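Local coordinates for protein Beta/alpha-amylase (Paenibacillus polymyxa, PDB 3VOC) that hydrolyses alpha-1,4-glucosidic linkages of starch, this chain being the family 14 beta-amylase domain that removes maltose from non-reducing chain ends, at residues A[181-185]-A[245-249]; A[191-195]-A[219-224]; A[106-111]-A[186-190]; A[116-120]-A[167-173]; A[325-329]-A[337-341]. One frame throughout, in Å; residues are numbered along the deposited sequence.

Contact 1 (A[181-185]-A[245-249]); sequences GKFQA and FLSWY
The Phe183 ring takes the edge of Phe245 on one face, CE2 of Phe245 standing almost over its centre, while its own edge is turned to Tyr249, whose CE2 lies near the Phe183 plane. Both are T-shaped pairs of an aromatic cluster: the planes of Phe183 and Phe245 meet at 89°, with centroids 5.2 Å apart, and those of Phe183 and Tyr249 at 83°, with the Phe183 edge directed at the tyrosine face. The cluster fastens the long excursion that follows barrel strand 153-156 to helix 240-268. Leu246 crosses Phe183 at about a right angle, its CD2 3.7 Å from CE2 of Phe183. One turn of helix separates Phe245 from Tyr249, and in both CG stands anti to the backbone N, which sends the two rings off the same helical face to meet Phe183. Ala185 fills the neighbouring position, its CB 3.9 Å from CZ3 of Trp248, at the edge of the indole, and 4.0 Å from CE1 of Tyr249. Outside the two segments, Tyr166 stacks on the Tyr249 ring, and the Tyr249 hydroxyl is also hydrogen-bonded to the carbonyl O of Ala299. A phenylalanine in place of Tyr249 would keep the ring but would probably leave the buried backbone N-H of Gln184 and the carbonyl of Ala299 without this shared partner. That N-H bond is bent: Gln184 N lies 2.9 Å from Tyr249 OH, with an angle of 133° at the hydrogen.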
# COMPACT_ATOMS: atom_id res chain seq x y z
N GLY A 181 0.72 13.87 -9.87
CA GLY A 181 2.02 13.32 -9.52
C GLY A 181 2.85 13.10 -10.76
O GLY A 181 2.61 13.73 -11.81
N LYS A 182 3.84 12.21 -10.66
CA LYS A 182 4.78 11.99 -11.76
C LYS A 182 5.14 10.51 -11.88
O LYS A 182 5.14 9.80 -10.86
CB LYS A 182 6.07 12.82 -11.57
CG LYS A 182 5.85 14.32 -11.72
CD LYS A 182 7.08 15.14 -11.39
CE LYS A 182 6.77 16.65 -11.47
NZ LYS A 182 7.99 17.46 -11.15
N PHE A 183 5.44 10.06 -13.10
CA PHE A 183 6.03 8.74 -13.33
C PHE A 183 7.37 8.62 -12.60
O PHE A 183 8.08 9.61 -12.42
CB PHE A 183 6.22 8.46 -14.84
CG PHE A 183 4.93 8.27 -15.59
CD1 PHE A 183 4.58 9.12 -16.63
CD2 PHE A 183 4.06 7.23 -15.28
CE1 PHE A 183 3.39 8.95 -17.33
CE2 PHE A 183 2.85 7.05 -15.98
CZ PHE A 183 2.52 7.91 -17.01
N GLN A 184 7.72 7.40 -12.19
CA GLN A 184 8.82 7.15 -11.25
C GLN A 184 9.80 6.12 -11.80
O GLN A 184 10.27 5.22 -11.08
CB GLN A 184 8.23 6.67 -9.92
CG GLN A 184 7.29 7.68 -9.24
CD GLN A 184 8.02 8.93 -8.79
OE1 GLN A 184 9.15 8.85 -8.30
NE2 GLN A 184 7.39 10.10 -8.95
N ALA A 185 10.09 6.23 -13.10
CA ALA A 185 10.92 5.25 -13.78
C ALA A 185 12.15 5.91 -14.40
O ALA A 185 12.59 5.50 -15.48
CB ALA A 185 10.09 4.53 -14.87
N PHE A 245 4.81 1.04 -22.37
CA PHE A 245 5.40 1.65 -21.18
C PHE A 245 4.53 1.40 -19.94
O PHE A 245 5.04 0.96 -18.90
CB PHE A 245 5.65 3.16 -21.34
CG PHE A 245 5.99 3.83 -20.03
CD1 PHE A 245 7.22 3.57 -19.41
CD2 PHE A 245 5.07 4.65 -19.38
CE1 PHE A 245 7.54 4.12 -18.19
CE2 PHE A 245 5.39 5.21 -18.15
CZ PHE A 245 6.64 4.95 -17.55
N LEU A 246 3.24 1.68 -20.04
CA LEU A 246 2.34 1.56 -18.89
C LEU A 246 2.19 0.13 -18.44
O LEU A 246 2.12 -0.13 -17.24
CB LEU A 246 0.96 2.15 -19.19
CG LEU A 246 0.84 3.67 -19.17
CD1 LEU A 246 -0.59 4.07 -19.51
CD2 LEU A 246 1.24 4.23 -17.80
N SER A 247 2.11 -0.80 -19.40
CA SER A 247 2.05 -2.23 -19.05
C SER A 247 3.31 -2.68 -18.31
O SER A 247 3.23 -3.39 -17.30
CB SER A 247 1.82 -3.09 -20.30
OG SER A 247 1.71 -4.45 -19.94
N TRP A 248 4.47 -2.26 -18.82
CA TRP A 248 5.74 -2.60 -18.17
C TRP A 248 5.83 -1.96 -16.76
O TRP A 248 6.24 -2.60 -15.80
CB TRP A 248 6.95 -2.15 -19.01
CG TRP A 248 8.22 -2.18 -18.18
CD1 TRP A 248 8.99 -3.28 -17.89
CD2 TRP A 248 8.83 -1.07 -17.50
NE1 TRP A 248 10.05 -2.92 -17.08
CE2 TRP A 248 9.98 -1.56 -16.84
CE3 TRP A 248 8.52 0.30 -17.40
CZ2 TRP A 248 10.81 -0.75 -16.07
CZ3 TRP A 248 9.35 1.12 -16.64
CH2 TRP A 248 10.50 0.59 -16.00
N TYR A 249 5.43 -0.70 -16.69
CA TYR A 249 5.48 0.08 -15.45
C TYR A 249 4.67 -0.66 -14.37
O TYR A 249 5.15 -0.86 -13.25
CB TYR A 249 4.90 1.45 -15.75
CG TYR A 249 5.07 2.52 -14.70
CD1 TYR A 249 6.34 2.89 -14.22
CD2 TYR A 249 3.95 3.22 -14.21
CE1 TYR A 249 6.47 3.93 -13.28
CE2 TYR A 249 4.08 4.24 -13.28
CZ TYR A 249 5.33 4.59 -12.81
OH TYR A 249 5.43 5.60 -11.86

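Contact 2 (A[191-195]-A[219-224]); sequences KNAFR and LSQINP
The carbonyl O of Ile222 is gripped from helix 188-202 by the Arg195 side chain and by water 1. Arg195 NE donates to it at 2.8 Å, lying in the carbonyl plane, and the oxygen in turn lies near the guanidinium plane; NH2 adds a weak bond to Ile222 O at 3.1 Å. Water 1 donates to the same oxygen and to Lys191 O, bridging loop and helix backbone. The arginine gets there on a chain extended from CG to NE (chi2 164°, chi3 -169°), its CD passing 3.3 Å from the carbonyl O of Leu219. Its flat head is sandwiched: CA of Ser220 lies over one face and CB of Lys191 over the opposite one, both toward the rim. NH1 donates to OD1 of Asn192 at 2.9 Å, on the helix itself, so a second bond in the guanidinium plane resists rotation of the head. Apolar contacts flank this polar centre. CG2 of Ile222 approaches CE2 of Phe194 at 3.7 Å, and the aliphatic part of Lys191 crosses the proline ring, with CG 3.8 Å from CD of Pro224; the lysine amine forms a salt bridge with Glu188. This is structural packing away from the annotated sites. Phe194 meets Trp248, packing helix 188-202 on helix 240-268. Segment 219-224 touches three helices: 188-202 through Phe194 and Arg195, 205-212 where Ile222 meets Ile208 and Trp212, and 240-268 where Pro224 rests on Phe245.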
# COMPACT_ATOMS: atom_id res chain seq x y z
N LYS A 191 15.26 2.85 -16.35
CA LYS A 191 15.32 3.08 -17.79
C LYS A 191 15.90 1.87 -18.51
O LYS A 191 15.38 1.45 -19.54
CB LYS A 191 16.10 4.35 -18.12
CG LYS A 191 15.36 5.64 -17.70
CD LYS A 191 16.04 6.90 -18.20
CE LYS A 191 17.42 7.07 -17.64
NZ LYS A 191 18.05 8.40 -18.01
N ASN A 192 16.95 1.29 -17.94
CA ASN A 192 17.55 0.09 -18.52
C ASN A 192 16.66 -1.14 -18.42
O ASN A 192 16.63 -1.98 -19.33
CB ASN A 192 18.94 -0.14 -17.93
CG ASN A 192 20.00 0.75 -18.59
OD1 ASN A 192 19.90 1.05 -19.79
ND2 ASN A 192 21.00 1.15 -17.84
N ALA A 193 15.91 -1.25 -17.33
CA ALA A 193 14.97 -2.35 -17.18
C ALA A 193 13.87 -2.27 -18.24
O ALA A 193 13.47 -3.29 -18.79
CB ALA A 193 14.37 -2.38 -15.78
N PHE A 194 13.40 -1.06 -18.53
CA PHE A 194 12.40 -0.88 -19.60
C PHE A 194 13.00 -1.22 -20.97
O PHE A 194 12.35 -1.89 -21.77
CB PHE A 194 11.83 0.55 -19.58
CG PHE A 194 10.78 0.84 -20.66
CD1 PHE A 194 9.68 -0.02 -20.86
CD2 PHE A 194 10.87 1.99 -21.46
CE1 PHE A 194 8.72 0.26 -21.82
CE2 PHE A 194 9.90 2.28 -22.44
CZ PHE A 194 8.82 1.42 -22.62
N ARG A 195 14.22 -0.75 -21.24
CA ARG A 195 14.89 -1.08 -22.51
C ARG A 195 15.02 -2.60 -22.66
O ARG A 195 14.66 -3.18 -23.70
CB ARG A 195 16.28 -0.42 -22.59
CG ARG A 195 16.23 1.08 -22.76
CD ARG A 195 17.56 1.75 -22.45
NE ARG A 195 17.34 3.20 -22.39
CZ ARG A 195 17.98 4.05 -21.60
NH1 ARG A 195 18.92 3.62 -20.76
NH2 ARG A 195 17.66 5.34 -21.64
N LEU A 219 19.13 1.28 -28.54
CA LEU A 219 18.29 0.98 -27.39
C LEU A 219 18.36 2.10 -26.36
O LEU A 219 17.39 2.37 -25.66
CB LEU A 219 18.71 -0.35 -26.75
CG LEU A 219 18.43 -1.64 -27.55
CD1 LEU A 219 19.16 -2.84 -26.95
CD2 LEU A 219 16.92 -1.93 -27.66
N SER A 220 19.51 2.76 -26.28
CA SER A 220 19.73 3.83 -25.33
C SER A 220 18.83 5.06 -25.57
O SER A 220 18.68 5.88 -24.68
CB SER A 220 21.21 4.23 -25.31
OG SER A 220 21.54 4.94 -26.50
N GLN A 221 18.22 5.17 -26.75
CA GLN A 221 17.28 6.26 -27.00
C GLN A 221 15.85 5.93 -26.53
O GLN A 221 14.95 6.77 -26.65
CB GLN A 221 17.21 6.62 -28.48
CG GLN A 221 18.53 6.99 -29.11
CD GLN A 221 18.40 7.18 -30.62
OE1 GLN A 221 17.94 6.28 -31.33
NE2 GLN A 221 18.78 8.35 -31.10
N ILE A 222 15.63 4.72 -26.06
CA ILE A 222 14.34 4.37 -25.48
C ILE A 222 14.27 4.95 -24.07
O ILE A 222 15.13 4.68 -23.24
CB ILE A 222 14.13 2.85 -25.42
CG1 ILE A 222 14.10 2.25 -26.83
CG2 ILE A 222 12.86 2.50 -24.61
CD1 ILE A 222 14.17 0.73 -26.85
N ASN A 223 13.22 5.72 -23.82
CA ASN A 223 13.01 6.35 -22.52
C ASN A 223 11.54 6.27 -22.10
O ASN A 223 10.68 6.13 -22.96
CB ASN A 223 13.43 7.81 -22.58
CG ASN A 223 14.92 7.97 -22.61
OD1 ASN A 223 15.60 7.72 -21.62
ND2 ASN A 223 15.45 8.41 -23.75
N PRO A 224 11.26 6.41 -20.79
CA PRO A 224 9.89 6.63 -20.34
C PRO A 224 9.42 8.01 -20.86
O PRO A 224 10.24 8.73 -21.43
CB PRO A 224 10.02 6.65 -18.80
CG PRO A 224 11.28 5.92 -18.53
CD PRO A 224 12.19 6.33 -19.64
O HOH W 1 14.03 3.62 -20.89

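Contact 3 (A[106-111]-A[186-190]); sequences DEMQFK and YTETA
Asp106 holds the first turn of helix 188-202 with both carboxylate oxygens. OD1 accepts from Glu188 N at 2.8 Å and OD2 from Thr189 N at 2.8 Å, each through its syn lone pair; OD2 takes a further bond from Thr189 OG1 at 2.7 Å, arriving nearly along its C-O axis. The carboxylate thus receives three donors, made possible by CG lying anti to the backbone N (chi1 -177°), which swings the group to the incoming helix start. Beside it, Thr187 presses CG2 to within 3.3 Å of the carbonyl O of Asp106, and the Lys111 CB packs against the same methyl. The next shell positions these groups. Thr187 is the N-cap residue, its OG1 accepting from Ala190 N at 3.1 Å while donating to water 2, which in turn donates to the carbonyls of Asp106 and Gln109. Farther along, Tyr186 N bonds to Lys111 O at 3.0 Å, joining the helix approach to strand 110-111, whose Phe110 is paired with Asn118. An asparagine at Asp106 has one acceptor fewer, and its NH2 would probably face a backbone or hydroxyl donor, weakening the hold on the helix start. Chemically, the bonds match a negative group to the N terminus of a helix, where backbone N-H groups lack acceptors within the helix and the helix dipole would be expected to stabilise the carboxylate's charge.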
# COMPACT_ATOMS: atom_id res chain seq x y z
N ASP A 106 20.93 4.36 -7.16
CA ASP A 106 20.16 4.31 -8.42
C ASP A 106 19.31 3.03 -8.55
O ASP A 106 18.17 3.07 -9.00
CB ASP A 106 21.10 4.46 -9.63
CG ASP A 106 20.33 4.49 -10.96
OD1 ASP A 106 19.98 5.60 -11.41
OD2 ASP A 106 20.06 3.40 -11.52
N GLU A 107 19.87 1.89 -8.15
CA GLU A 107 19.15 0.63 -8.23
C GLU A 107 18.10 0.50 -7.11
O GLU A 107 17.11 -0.23 -7.27
CB GLU A 107 20.13 -0.54 -8.09
CG GLU A 107 21.02 -0.75 -9.32
CD GLU A 107 21.99 -1.90 -9.12
OE1 GLU A 107 21.65 -2.83 -8.35
OE2 GLU A 107 23.09 -1.85 -9.73
N MET A 108 18.33 1.18 -5.99
CA MET A 108 17.49 1.04 -4.80
C MET A 108 16.37 2.05 -4.70
O MET A 108 15.42 1.86 -3.94
CB MET A 108 18.34 1.17 -3.54
CG MET A 108 19.44 0.14 -3.44
SD MET A 108 20.58 0.61 -2.13
CE MET A 108 19.45 0.69 -0.73
N GLN A 109 16.49 3.14 -5.44
CA GLN A 109 15.53 4.21 -5.28
C GLN A 109 14.63 4.41 -6.48
O GLN A 109 14.69 3.64 -7.45
CB GLN A 109 16.25 5.51 -4.89
CG GLN A 109 16.96 5.39 -3.52
CD GLN A 109 17.73 6.64 -3.15
OE1 GLN A 109 18.02 7.49 -4.00
NE2 GLN A 109 18.07 6.76 -1.86
N PHE A 110 13.80 5.44 -6.39
CA PHE A 110 12.93 5.87 -7.48
C PHE A 110 13.33 7.27 -7.87
O PHE A 110 13.72 8.06 -7.02
CB PHE A 110 11.47 5.89 -7.04
CG PHE A 110 10.93 4.54 -6.60
CD1 PHE A 110 10.33 3.68 -7.52
CD2 PHE A 110 11.00 4.14 -5.26
CE1 PHE A 110 9.82 2.44 -7.12
CE2 PHE A 110 10.50 2.91 -4.84
CZ PHE A 110 9.90 2.05 -5.77
N LYS A 111 13.25 7.59 -9.16
CA LYS A 111 13.49 8.95 -9.60
C LYS A 111 12.33 9.37 -10.49
O LYS A 111 11.86 8.58 -11.32
CB LYS A 111 14.84 9.01 -10.32
CG LYS A 111 15.34 10.38 -10.66
CD LYS A 111 16.87 10.38 -10.92
CE LYS A 111 17.68 10.27 -9.63
NZ LYS A 111 19.12 10.65 -9.82
N TYR A 186 12.72 6.89 -13.69
CA TYR A 186 13.80 7.71 -14.27
C TYR A 186 15.19 7.43 -13.75
O TYR A 186 16.16 8.05 -14.22
CB TYR A 186 13.44 9.20 -14.29
CG TYR A 186 12.18 9.39 -15.10
CD1 TYR A 186 12.23 9.70 -16.47
CD2 TYR A 186 10.94 9.16 -14.52
CE1 TYR A 186 11.04 9.82 -17.22
CE2 TYR A 186 9.77 9.27 -15.25
CZ TYR A 186 9.82 9.60 -16.60
OH TYR A 186 8.63 9.72 -17.31
N THR A 187 15.32 6.48 -12.83
CA THR A 187 16.65 5.98 -12.49
C THR A 187 17.23 5.30 -13.73
O THR A 187 16.49 4.86 -14.62
CB THR A 187 16.65 4.96 -11.34
OG1 THR A 187 15.69 3.92 -11.61
CG2 THR A 187 16.30 5.64 -10.01
N GLU A 188 18.55 5.24 -13.81
CA GLU A 188 19.18 4.51 -14.90
C GLU A 188 18.73 3.05 -14.90
O GLU A 188 18.50 2.48 -15.96
CB GLU A 188 20.70 4.62 -14.86
CG GLU A 188 21.21 6.04 -15.13
CD GLU A 188 20.65 6.62 -16.43
OE1 GLU A 188 20.70 5.94 -17.47
OE2 GLU A 188 20.16 7.77 -16.40
N THR A 189 18.58 2.49 -13.69
CA THR A 189 18.18 1.10 -13.50
C THR A 189 16.79 0.86 -14.08
O THR A 189 16.58 -0.12 -14.78
CB THR A 189 18.23 0.71 -12.00
OG1 THR A 189 19.59 0.74 -11.56
CG2 THR A 189 17.66 -0.70 -11.76
N ALA A 190 15.87 1.77 -13.80
CA ALA A 190 14.51 1.68 -14.34
C ALA A 190 14.51 1.85 -15.86
O ALA A 190 13.86 1.08 -16.57
CB ALA A 190 13.59 2.71 -13.68
O HOH W 2 15.87 1.99 -9.87
O HOH W 3 12.98 5.20 -10.89

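Contact 4 (A[116-120]-A[167-173]); sequences YANSE and PSYYPAA
Asn118 leaves its backbone with CG anti to N (chi1 175°), and from there every atom of its side chain meets segment 167-173. CB lies 4.0 Å from CG of Pro167, and CG comes nearer, 3.3 Å from CB of Pro167. OD1 rests against the same proline carbon while accepting the N-H of Glu120 at 2.9 Å, from above the carbonyl plane; this bond to the backbone two residues on defines an Asx turn. ND2, at the other branch, sits 3.2 Å above the centre of the Tyr170 ring, with the amide and ring planes 64° apart. It donates to OE1 of Glu120 at 3.0 Å, on the anti side of the carboxylate, so both amide branches are fixed and the flip is settled by a donor and an acceptor. Glu120 OE1 in turn lies 3.2 Å from CD1 of Tyr170 and accepts from water 6, which also donates to Tyr169 O. On the far flank, Tyr116 OH meets the Tyr170 ring at its edge, and CB of Ala173 makes a CH-pi contact over the Tyr116 face, 3.8 Å from the centroid. Glu120 and Tyr170 approach His81 and Asp89, which probably bind substrate, as in related enzymes. Strand 117-118 pairs with strand 110-111 in a small antiparallel hairpin, and here it packs on the loop that runs from barrel strand 153-156 toward helix 188-202.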
# COMPACT_ATOMS: atom_id res chain seq x y z
N TYR A 116 13.87 14.06 -9.34
CA TYR A 116 13.79 13.96 -7.88
C TYR A 116 13.86 12.51 -7.40
O TYR A 116 13.07 11.66 -7.84
CB TYR A 116 12.53 14.64 -7.34
CG TYR A 116 12.49 14.66 -5.82
CD1 TYR A 116 13.06 15.71 -5.09
CD2 TYR A 116 11.91 13.60 -5.11
CE1 TYR A 116 13.03 15.71 -3.69
CE2 TYR A 116 11.88 13.58 -3.74
CZ TYR A 116 12.44 14.64 -3.03
OH TYR A 116 12.41 14.59 -1.66
N ALA A 117 14.80 12.24 -6.48
CA ALA A 117 15.03 10.88 -5.97
C ALA A 117 14.19 10.63 -4.71
O ALA A 117 14.20 11.45 -3.78
CB ALA A 117 16.51 10.65 -5.67
N ASN A 118 13.49 9.50 -4.69
CA ASN A 118 12.60 9.16 -3.57
C ASN A 118 13.05 7.83 -2.96
O ASN A 118 13.40 6.90 -3.68
CB ASN A 118 11.13 9.15 -4.06
CG ASN A 118 10.13 8.67 -2.99
OD1 ASN A 118 10.18 7.53 -2.55
ND2 ASN A 118 9.17 9.54 -2.63
N SER A 119 13.10 7.77 -1.62
CA SER A 119 13.55 6.55 -0.92
C SER A 119 12.50 6.09 0.10
O SER A 119 12.85 5.58 1.16
CB SER A 119 14.89 6.82 -0.23
OG SER A 119 14.71 7.85 0.74
N GLU A 120 11.22 6.25 -0.22
CA GLU A 120 10.12 5.81 0.67
C GLU A 120 10.07 4.30 0.86
O GLU A 120 9.59 3.81 1.88
CB GLU A 120 8.78 6.28 0.13
CG GLU A 120 8.44 7.74 0.39
CD GLU A 120 7.02 8.02 -0.03
OE1 GLU A 120 6.82 8.39 -1.21
OE2 GLU A 120 6.10 7.82 0.80
N PRO A 167 6.16 5.85 -5.77
CA PRO A 167 6.06 7.05 -4.93
C PRO A 167 5.72 8.28 -5.79
O PRO A 167 6.49 9.25 -5.85
CB PRO A 167 7.46 7.17 -4.34
CG PRO A 167 8.36 6.65 -5.45
CD PRO A 167 7.57 5.45 -5.98
N SER A 168 4.57 8.22 -6.43
CA SER A 168 4.25 9.11 -7.55
C SER A 168 3.80 10.49 -7.11
O SER A 168 3.91 11.44 -7.89
CB SER A 168 3.18 8.46 -8.42
OG SER A 168 2.04 8.15 -7.63
N TYR A 169 3.27 10.59 -5.90
CA TYR A 169 2.86 11.89 -5.36
C TYR A 169 3.54 12.12 -4.01
O TYR A 169 3.39 11.33 -3.07
CB TYR A 169 1.32 12.00 -5.30
CG TYR A 169 0.64 11.15 -4.23
CD1 TYR A 169 0.34 9.80 -4.44
CD2 TYR A 169 0.32 11.71 -2.99
CE1 TYR A 169 -0.28 9.03 -3.43
CE2 TYR A 169 -0.29 10.98 -2.00
CZ TYR A 169 -0.59 9.64 -2.21
OH TYR A 169 -1.19 8.95 -1.19
N TYR A 170 4.30 13.22 -3.92
CA TYR A 170 5.23 13.40 -2.80
C TYR A 170 5.46 14.89 -2.58
O TYR A 170 6.07 15.55 -3.43
CB TYR A 170 6.54 12.69 -3.11
CG TYR A 170 7.44 12.39 -1.93
CD1 TYR A 170 6.99 11.61 -0.86
CD2 TYR A 170 8.77 12.83 -1.91
CE1 TYR A 170 7.83 11.31 0.21
CE2 TYR A 170 9.62 12.54 -0.83
CZ TYR A 170 9.14 11.78 0.22
OH TYR A 170 9.97 11.45 1.27
N PRO A 171 4.96 15.42 -1.44
CA PRO A 171 5.07 16.86 -1.16
C PRO A 171 6.49 17.38 -1.33
O PRO A 171 6.69 18.44 -1.95
CB PRO A 171 4.59 16.97 0.29
CG PRO A 171 3.55 15.87 0.41
CD PRO A 171 4.08 14.72 -0.48
N ALA A 172 7.49 16.62 -0.86
CA ALA A 172 8.87 17.09 -0.92
C ALA A 172 9.42 17.16 -2.33
O ALA A 172 10.42 17.85 -2.56
CB ALA A 172 9.79 16.24 -0.00
N ALA A 173 8.76 16.48 -3.28
CA ALA A 173 9.10 16.58 -4.70
C ALA A 173 8.35 17.72 -5.41
O ALA A 173 8.47 17.88 -6.62
CB ALA A 173 8.83 15.25 -5.41
O HOH W 4 8.57 11.07 -5.40
O HOH W 5 12.17 9.93 0.11
O HOH W 6 4.58 8.81 -2.66

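Contact 5 (A[325-329]-A[337-341]); sequences EMSDS and LPSTL
The start of helix 338-352, which leads from the loop after barrel strand 318-321 to strand 356-359, is held from that loop by Asp328, which accepts N-H groups of its first turn. Its OD1 accepts from Thr340 N at 2.9 Å in a nearly straight bond of 170°, on the syn side and somewhat out of the carboxylate plane, and receives a weak, bent bond from Ser339 N. OD2 takes the Thr340 hydroxyl, OG1, at 2.6 Å, again on the syn side. Thr340 OG1 stands anti to its carbonyl carbon (chi1 -71°), which turns it back toward the aspartate. Alongside, CB of Met326 packs on CG of Pro338, and the two side chains cross at about a right angle; Leu337 CD2 lies 3.7 Å from CB of Asp328. The surroundings are consistent with the substrate cleft: Pro338 touches His284 and Met326 lies near Ala361, both probably substrate-binding, as in related enzymes, while a Tris molecule, probably from the crystallisation liquor, bonds to Asp328 OD2 and Ser339 OG. A negative carboxylate set against the N-H groups at a helix start is likely to be stabilised by the helix dipole, which would probably favour the ionised form of Asp328.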
# COMPACT_ATOMS: atom_id res chain seq x y z
N GLU A 325 -14.80 5.66 2.91
CA GLU A 325 -15.61 6.68 3.57
C GLU A 325 -16.00 7.87 2.68
O GLU A 325 -16.83 8.71 3.09
CB GLU A 325 -14.90 7.20 4.84
CG GLU A 325 -13.92 8.37 4.65
CD GLU A 325 -12.57 7.99 4.02
OE1 GLU A 325 -12.39 6.86 3.50
OE2 GLU A 325 -11.66 8.86 4.03
N MET A 326 -15.40 7.95 1.49
CA MET A 326 -15.52 9.14 0.63
C MET A 326 -16.64 9.04 -0.40
O MET A 326 -16.98 7.95 -0.85
CB MET A 326 -14.22 9.40 -0.11
CG MET A 326 -13.13 9.97 0.73
SD MET A 326 -11.71 10.34 -0.32
CE MET A 326 -10.55 10.71 1.01
N SER A 327 -17.17 10.20 -0.78
CA SER A 327 -18.22 10.27 -1.80
C SER A 327 -17.66 10.76 -3.12
O SER A 327 -16.61 11.40 -3.16
CB SER A 327 -19.35 11.22 -1.35
OG SER A 327 -19.96 10.77 -0.16
N ASP A 328 -18.35 10.44 -4.21
CA ASP A 328 -18.01 10.94 -5.53
C ASP A 328 -18.24 12.43 -5.64
O ASP A 328 -19.23 12.96 -5.13
CB ASP A 328 -18.84 10.24 -6.60
CG ASP A 328 -18.25 8.90 -7.01
OD1 ASP A 328 -17.09 8.63 -6.66
OD2 ASP A 328 -18.96 8.14 -7.69
N SER A 329 -17.32 13.11 -6.32
CA SER A 329 -17.52 14.51 -6.65
C SER A 329 -17.41 14.67 -8.15
O SER A 329 -18.41 14.97 -8.83
CB SER A 329 -16.53 15.41 -5.91
OG SER A 329 -16.57 16.71 -6.49
N LEU A 337 -13.36 10.83 -7.86
CA LEU A 337 -14.49 9.91 -7.83
C LEU A 337 -14.18 8.66 -6.98
O LEU A 337 -14.21 7.55 -7.49
CB LEU A 337 -14.90 9.52 -9.25
CG LEU A 337 -15.45 10.64 -10.14
CD1 LEU A 337 -15.45 10.22 -11.61
CD2 LEU A 337 -16.86 11.07 -9.67
N PRO A 338 -13.86 8.86 -5.68
CA PRO A 338 -13.42 7.74 -4.84
C PRO A 338 -14.48 6.68 -4.64
O PRO A 338 -14.13 5.52 -4.49
CB PRO A 338 -13.07 8.41 -3.49
CG PRO A 338 -13.83 9.71 -3.50
CD PRO A 338 -13.85 10.14 -4.95
N SER A 339 -15.76 7.06 -4.62
CA SER A 339 -16.81 6.07 -4.39
C SER A 339 -16.95 5.13 -5.59
O SER A 339 -17.07 3.91 -5.43
CB SER A 339 -18.14 6.77 -4.06
OG SER A 339 -19.13 5.81 -3.80
N THR A 340 -16.92 5.70 -6.80
CA THR A 340 -16.83 4.92 -8.04
C THR A 340 -15.57 4.04 -8.08
O THR A 340 -15.62 2.90 -8.52
CB THR A 340 -16.86 5.87 -9.27
OG1 THR A 340 -18.18 6.42 -9.41
CG2 THR A 340 -16.45 5.15 -10.58
N LEU A 341 -14.44 4.58 -7.63
CA LEU A 341 -13.19 3.81 -7.61
C LEU A 341 -13.31 2.58 -6.70
O LEU A 341 -12.94 1.46 -7.10
CB LEU A 341 -12.01 4.71 -7.18
CG LEU A 341 -10.62 4.08 -7.03
CD1 LEU A 341 -10.15 3.47 -8.35
CD2 LEU A 341 -9.64 5.16 -6.53
O HOH W 7 -20.86 8.72 -3.85

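Overall arrangement
Following the chain from its N terminus, contact 3 opens first, at 106-111, and contact 4 opens and closes within its loop; the two share the hairpin of strands 110-111 and 117-118. Contact 1 opens at 181-185, before contact 3 closes at 186-190, so these two cross. Contact 2 then nests inside the loop that contact 1 closes at 245-249. Contacts 2 and 3 both use helix 188-202, and contact 1 touches contacts 2, 3 and 4, making one continuous region that ties the excursions after barrel strands 73-79 and 153-156 to helix 240-268. Contact 5 closes a short loop later, after strand 318-321, its centre about 24 Å from that of contact 1.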